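Local atomic coordinates of D-threo-3-hydroxyaspartate dehydratase (Delftia, PDB entry 3WQC), a protein that catalyses the pyridoxal-phosphate-dependent deamination of D-threo-3-hydroxyaspartate to oxaloacetate and ammonia, and also dehydrates D-serine and the L-threo and L-erythro isomers of 3-hydroxyaspartate. Residues 126-131 / 139-144; 226-231 / 253-258. All blocks are in the same frame, centred on the assembly; numbering follows the deposited sequence. Where two conformers were deposited one is given.

Interaction 1 (126-131 / 139-144); sequences QAIAAF and FEVWIE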
loop_
_atom_site.group_PDB
_atom_site.type_symbol
_atom_site.label_atom_id
_atom_site.label_comp_id
_atom_site.label_asym_id
_atom_site.label_seq_id
_atom_site.Cartn_x
_atom_site.Cartn_y
_atom_site.Cartn_z
ATOM N N GLN B 126 9.180 -2.717 32.833
ATOM C CA GLN B 126 10.210 -3.514 33.481
ATOM C C GLN B 126 11.290 -3.860 32.440
ATOM O O GLN B 126 12.489 -3.844 32.812
ATOM C CB GLN B 126 9.640 -4.840 33.995
ATOM C CG GLN B 126 8.755 -4.662 35.236
ATOM C CD GLN B 126 8.217 -5.963 35.762
ATOM O OE1 GLN B 126 8.287 -7.013 35.089
ATOM N NE2 GLN B 126 7.646 -5.951 36.971
ATOM N N ALA B 127 10.911 -4.167 31.195
ATOM C CA ALA B 127 11.941 -4.544 30.194
ATOM C C ALA B 127 12.869 -3.372 29.916
ATOM O O ALA B 127 14.106 -3.507 29.795
ATOM C CB ALA B 127 11.252 -4.995 28.898
ATOM N N ILE B 128 12.279 -2.175 29.734
ATOM C CA ILE B 128 13.096 -0.972 29.477
ATOM C C ILE B 128 14.014 -0.695 30.679
ATOM O O ILE B 128 15.218 -0.441 30.471
ATOM C CB ILE B 128 12.247 0.242 29.153
ATOM C CG1 ILE B 128 11.421 0.028 27.854
ATOM C CG2 ILE B 128 13.153 1.493 28.985
ATOM C CD1 ILE B 128 10.515 1.195 27.450
ATOM N N ALA B 129 13.462 -0.707 31.900
ATOM C CA ALA B 129 14.288 -0.320 33.056
ATOM C C ALA B 129 15.390 -1.370 33.228
ATOM O O ALA B 129 16.516 -0.982 33.573
ATOM C CB ALA B 129 13.356 -0.276 34.268
ATOM N N ALA B 130 15.122 -2.662 33.047
ATOM C CA ALA B 130 16.203 -3.659 33.249
ATOM C C ALA B 130 17.290 -3.473 32.192
ATOM O O ALA B 130 18.500 -3.524 32.513
ATOM C CB ALA B 130 15.627 -5.036 33.175
ATOM N N PHE B 131 16.896 -3.186 30.923
ATOM C CA PHE B 131 17.931 -3.002 29.941
ATOM C C PHE B 131 18.727 -1.734 30.151
ATOM O O PHE B 131 19.963 -1.685 29.976
ATOM C CB PHE B 131 17.214 -3.008 28.541
ATOM C CG PHE B 131 18.203 -2.945 27.387
ATOM C CD1 PHE B 131 18.972 -4.083 27.075
ATOM C CD2 PHE B 131 18.313 -1.789 26.589
ATOM C CE1 PHE B 131 19.858 -4.074 25.972
ATOM C CE2 PHE B 131 19.224 -1.809 25.482
ATOM C CZ PHE B 131 19.934 -2.941 25.169
ATOM N N PHE B 139 16.796 5.726 29.869
ATOM C CA PHE B 139 15.842 6.014 28.773
ATOM C C PHE B 139 14.768 6.978 29.200
ATOM O O PHE B 139 14.296 6.874 30.395
ATOM C CB PHE B 139 15.101 4.717 28.352
ATOM C CG PHE B 139 16.014 3.745 27.603
ATOM C CD1 PHE B 139 16.219 3.949 26.206
ATOM C CD2 PHE B 139 16.626 2.628 28.225
ATOM C CE1 PHE B 139 17.018 3.022 25.470
ATOM C CE2 PHE B 139 17.428 1.763 27.525
ATOM C CZ PHE B 139 17.628 1.939 26.144
ATOM N N GLU B 140 14.278 7.829 28.269
ATOM C CA GLU B 140 13.119 8.662 28.571
ATOM C C GLU B 140 11.905 7.904 28.049
ATOM O O GLU B 140 11.862 7.512 26.832
ATOM C CB GLU B 140 13.235 10.018 27.884
ATOM C CG GLU B 140 12.000 10.857 28.242
ATOM C CD GLU B 140 12.120 12.302 27.823
ATOM O OE1 GLU B 140 11.027 12.982 27.833
ATOM O OE2 GLU B 140 13.257 12.836 27.571
ATOM N N VAL B 141 10.888 7.723 28.880
ATOM C CA VAL B 141 9.737 6.915 28.550
ATOM C C VAL B 141 8.506 7.705 28.963
ATOM O O VAL B 141 8.453 8.288 30.062
ATOM C CB VAL B 141 9.751 5.550 29.271
ATOM C CG1 VAL B 141 8.575 4.675 28.829
ATOM C CG2 VAL B 141 11.080 4.824 29.042
ATOM N N TRP B 142 7.524 7.754 28.040
ATOM C CA TRP B 142 6.218 8.350 28.342
ATOM C C TRP B 142 5.216 7.254 28.455
ATOM O O TRP B 142 5.355 6.179 27.835
ATOM C CB TRP B 142 5.774 9.315 27.252
ATOM C CG TRP B 142 6.719 10.484 27.067
ATOM C CD1 TRP B 142 7.970 10.768 27.633
ATOM C CD2 TRP B 142 6.469 11.562 26.114
ATOM N NE1 TRP B 142 8.497 11.918 27.089
ATOM C CE2 TRP B 142 7.621 12.441 26.151
ATOM C CE3 TRP B 142 5.423 11.830 25.205
ATOM C CZ2 TRP B 142 7.717 13.584 25.306
ATOM C CZ3 TRP B 142 5.514 12.958 24.352
ATOM C CH2 TRP B 142 6.654 13.820 24.415
ATOM N N ILE B 143 4.126 7.505 29.199
ATOM C CA ILE B 143 3.084 6.464 29.387
ATOM C C ILE B 143 1.939 6.802 28.442
ATOM O O ILE B 143 1.395 7.949 28.466
ATOM C CB ILE B 143 2.607 6.377 30.846
ATOM C CG1 ILE B 143 3.850 6.059 31.754
ATOM C CG2 ILE B 143 1.461 5.342 30.929
ATOM C CD1 ILE B 143 3.500 6.134 33.256
ATOM N N GLU B 144 1.558 5.856 27.610
ATOM C CA GLU B 144 0.419 6.079 26.697
ATOM C C GLU B 144 -0.939 5.903 27.405
ATOM O O GLU B 144 -1.094 4.911 28.152
ATOM C CB GLU B 144 0.519 5.129 25.477
ATOM C CG GLU B 144 -0.552 5.467 24.391
ATOM C CD GLU B 144 -0.356 4.782 23.073
ATOM O OE1 GLU B 144 -1.009 5.284 22.112
ATOM O OE2 GLU B 144 0.373 3.757 23.014
#

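Interaction 2 (226-231 / 253-258); sequences GSTPTA and LVMRNI. With PLP (pyridoxal-5'-phosphate), chain J.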
loop_
_atom_site.group_PDB
_atom_site.type_symbol
_atom_site.label_atom_id
_atom_site.label_comp_id
_atom_site.label_asym_id
_atom_site.label_seq_id
_atom_site.Cartn_x
_atom_site.Cartn_y
_atom_site.Cartn_z
ATOM N N GLY B 226 -3.221 14.332 20.561
ATOM C CA GLY B 226 -3.577 14.809 19.203
ATOM C C GLY B 226 -3.941 13.769 18.195
ATOM O O GLY B 226 -3.403 12.683 18.179
ATOM N N SER B 227 -4.783 14.227 17.287
ATOM C CA SER B 227 -5.031 13.653 15.972
ATOM C C SER B 227 -5.300 14.948 15.169
ATOM O O SER B 227 -5.593 16.003 15.755
ATOM C CB SER B 227 -6.249 12.719 15.970
ATOM O OG SER B 227 -7.445 13.458 16.280
ATOM N N THR B 228 -5.266 14.887 13.841
ATOM C CA THR B 228 -5.484 16.112 13.069
ATOM C C THR B 228 -6.892 16.666 13.404
ATOM O O THR B 228 -7.023 17.868 13.611
ATOM C CB THR B 228 -5.234 15.848 11.543
ATOM O OG1 THR B 228 -3.827 15.944 11.364
ATOM C CG2 THR B 228 -5.914 16.982 10.710
ATOM N N PRO B 229 -7.951 15.819 13.379
ATOM C CA PRO B 229 -9.296 16.454 13.622
ATOM C C PRO B 229 -9.387 17.129 15.015
ATOM O O PRO B 229 -10.003 18.194 15.134
ATOM C CB PRO B 229 -10.248 15.275 13.494
ATOM C CG PRO B 229 -9.482 14.275 12.555
ATOM C CD PRO B 229 -8.051 14.399 12.979
ATOM N N THR B 230 -8.880 16.461 16.072
ATOM C CA THR B 230 -9.010 17.075 17.426
ATOM C C THR B 230 -8.041 18.222 17.571
ATOM O O THR B 230 -8.342 19.173 18.294
ATOM C CB THR B 230 -8.791 16.080 18.576
ATOM O OG1 THR B 230 -7.553 15.351 18.373
ATOM C CG2 THR B 230 -9.958 15.083 18.594
ATOM N N ALA B 231 -6.884 18.194 16.890
ATOM C CA ALA B 231 -5.987 19.395 16.939
ATOM C C ALA B 231 -6.703 20.646 16.429
ATOM O O ALA B 231 -6.544 21.758 16.959
ATOM C CB ALA B 231 -4.685 19.207 16.175
ATOM N N LEU B 253 -9.311 13.057 1.377
ATOM C CA LEU B 253 -10.765 13.093 1.307
ATOM C C LEU B 253 -11.460 12.581 2.575
ATOM O O LEU B 253 -12.559 13.026 2.917
ATOM C CB LEU B 253 -11.276 12.259 0.131
ATOM C CG LEU B 253 -10.803 12.873 -1.243
ATOM C CD1 LEU B 253 -11.077 11.809 -2.318
ATOM C CD2 LEU B 253 -11.583 14.165 -1.508
ATOM N N VAL B 254 -10.791 11.686 3.315
ATOM C CA VAL B 254 -11.330 11.286 4.650
ATOM C C VAL B 254 -11.382 12.556 5.542
ATOM O O VAL B 254 -12.412 12.775 6.196
ATOM C CB VAL B 254 -10.444 10.194 5.274
ATOM C CG1 VAL B 254 -10.658 10.094 6.785
ATOM C CG2 VAL B 254 -10.817 8.885 4.590
ATOM N N MET B 255 -10.370 13.408 5.543
ATOM C CA MET B 255 -10.377 14.659 6.340
ATOM C C MET B 255 -11.437 15.613 5.832
ATOM O O MET B 255 -12.116 16.295 6.641
ATOM C CB MET B 255 -9.026 15.391 6.350
ATOM C CG MET B 255 -7.940 14.631 7.131
ATOM S SD MET B 255 -8.193 14.605 8.920
ATOM C CE MET B 255 -8.290 12.874 9.384
ATOM N N ARG B 256 -11.593 15.712 4.516
ATOM C CA ARG B 256 -12.648 16.561 3.915
ATOM C C ARG B 256 -14.015 16.087 4.451
ATOM O O ARG B 256 -14.866 16.923 4.890
ATOM C CB ARG B 256 -12.607 16.423 2.386
ATOM C CG ARG B 256 -13.652 17.303 1.709
ATOM C CD ARG B 256 -14.951 16.498 1.506
ATOM N NE ARG B 256 -15.880 17.178 0.603
ATOM C CZ ARG B 256 -17.103 16.714 0.297
ATOM N NH1 ARG B 256 -17.569 15.552 0.809
ATOM N NH2 ARG B 256 -17.864 17.416 -0.555
ATOM N N ASN B 257 -14.280 14.765 4.482
ATOM C CA ASN B 257 -15.532 14.255 4.952
ATOM C C ASN B 257 -15.739 14.437 6.476
ATOM O O ASN B 257 -16.898 14.619 6.936
ATOM C CB ASN B 257 -15.710 12.817 4.609
ATOM C CG ASN B 257 -16.099 12.613 3.156
ATOM O OD1 ASN B 257 -16.672 13.537 2.534
ATOM N ND2 ASN B 257 -15.928 11.379 2.647
ATOM N N ILE B 258 -14.642 14.403 7.246
ATOM C CA ILE B 258 -14.738 14.652 8.689
ATOM C C ILE B 258 -15.144 16.117 8.883
ATOM O O ILE B 258 -15.841 16.434 9.888
ATOM C CB ILE B 258 -13.368 14.339 9.399
ATOM C CG1 ILE B 258 -13.256 12.820 9.461
ATOM C CG2 ILE B 258 -13.354 14.901 10.870
ATOM C CD1 ILE B 258 -11.785 12.399 9.717
HETATM N N1 PLP J . -0.256 10.471 17.351
HETATM C C2 PLP J . -0.140 9.145 17.136
HETATM C C2A PLP J . 0.260 8.213 18.257
HETATM C C3 PLP J . -0.389 8.631 15.810
HETATM O O3 PLP J . -0.250 7.332 15.597
HETATM C C4 PLP J . -0.777 9.566 14.786
HETATM C C4A PLP J . -0.986 9.073 13.464
HETATM C C5 PLP J . -0.873 10.952 15.109
HETATM C C6 PLP J . -0.672 11.352 16.437
HETATM C C5A PLP J . -1.281 11.969 14.072
HETATM O O4P PLP J . -2.718 11.735 13.705
HETATM P P PLP J . -3.241 12.421 12.355
HETATM O O1P PLP J . -2.767 13.822 12.469
HETATM O O2P PLP J . -4.720 12.303 12.473
HETATM O O3P PLP J . -2.626 11.756 11.193
#

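Interaction 1 (126-131 / 139-144)
Phe139, just ahead of strand 140-146, meets both Ile128 and Phe131 of helix 122-135. Its ring crosses Ile128 at a slant, with Phe139 CD2 3.7 Å from Ile128 CG2. Farther out, Phe139 CE2 comes to 3.8 Å from Phe131 CD2; the edge of the Phe131 ring is what Phe139 touches, its CZ lying in that ring's plane. Phe131 gets there because its CG stands anti to the backbone N (chi1 -175°), which carries the end of the ring to Phe139. Leu102 and Leu106 of helix 102-110 also pack on Phe131. With an alanine at Phe139, Ile128 CG2 and the edge of Phe131 would probably lose their partner, and a gap would be likely to open just ahead of the strand. Glu140 sets out away from the helix, and its OE1 takes the indole N-H of Trp142, Trp142 NE1 to Glu140 OE1 2.8 Å, in a nearly straight bond lying in the indole plane. Val141 faces the helix again: Val141 CG2 and Ile128 CG2 meet tip to tip at 3.9 Å, with Ile128 CD1 close by. The contact thus joins the helix and second strand of the beta-alpha-beta unit 114-119, 122-135, 140-146 in the TIM-barrel domain. No hydrogen bond crosses between the two segments, so their mutual hold rests on the fit of apolar branches and rings.

Interaction 2 (226-231 / 253-258)
Torsions at Thr228 and Met255 bring the two side chains together. With chi1 at -83°, Thr228 sets CG2 anti to its backbone N and OG1 beside that N, so the methyl is presented to Met255 while the hydroxyl serves the cofactor phosphate. The Met255 chain bends at chi2 (-70°) and again at chi3, laying its thioether against the start of helix 228-233. It was modelled in two conformers, and its contacts here are those of one of them. In this conformer Met255 SD is 3.7 Å from Thr228 CG2, the two side chains crossing at a slant. The terminal methyl goes on to the proline: Met255 CE sits 3.7 Å from Pro229 CG, with the methionine chain crossing the pyrrolidine at about a right angle. One turn later Ile258 adds a looser touch, its CG2 4.1 Å from Pro229 CB.

Thr228 is gripped at two points by the phosphate of pyridoxal-5'-phosphate. Its backbone N points straight at O2P, 3.0 Å away, and its OG1 lies 2.6 Å from O1P in a second hydrogen bond; OG1 is also bonded to Tyr248 N. This is phosphate binding at a helix N-terminus, with Ser227 as N-cap, where the helix dipole would probably favour the anion. Gly246 N, Val247 N and Tyr187 OH are further hydrogen-bonding partners of the cofactor.

The 226-231 segment leads from strand 222-225 of the parallel sheet into helix 228-233, and helix 253-258 packs on that helix's first turn. Leu195 of helix 192-215 touches both Pro229 and Ile258, adding a third helix to the buried junction.

How the interactions relate
Interaction 1 is centred about 25 Å, and interaction 2 about 10 Å, from the centre of the chain. Interaction 1 closes before interaction 2 opens, their centres are 31 Å apart, and their nearest atoms, about 9 Å apart, do not touch. The parallel sheet connects them: strand 140-146 pairs with 175-180, which pairs with 222-225, the strand leading into 226-231. Only interaction 2 contributes to the cofactor pocket, where Thr228 is held to the phosphate, its side chain about 9 Å from that of Lys53, the inferred attachment site, not linked in this structure. Interaction 1 is structural packing between helix and sheet, with the Val141 side chain about 14 Å from the pyridoxal-5'-phosphate.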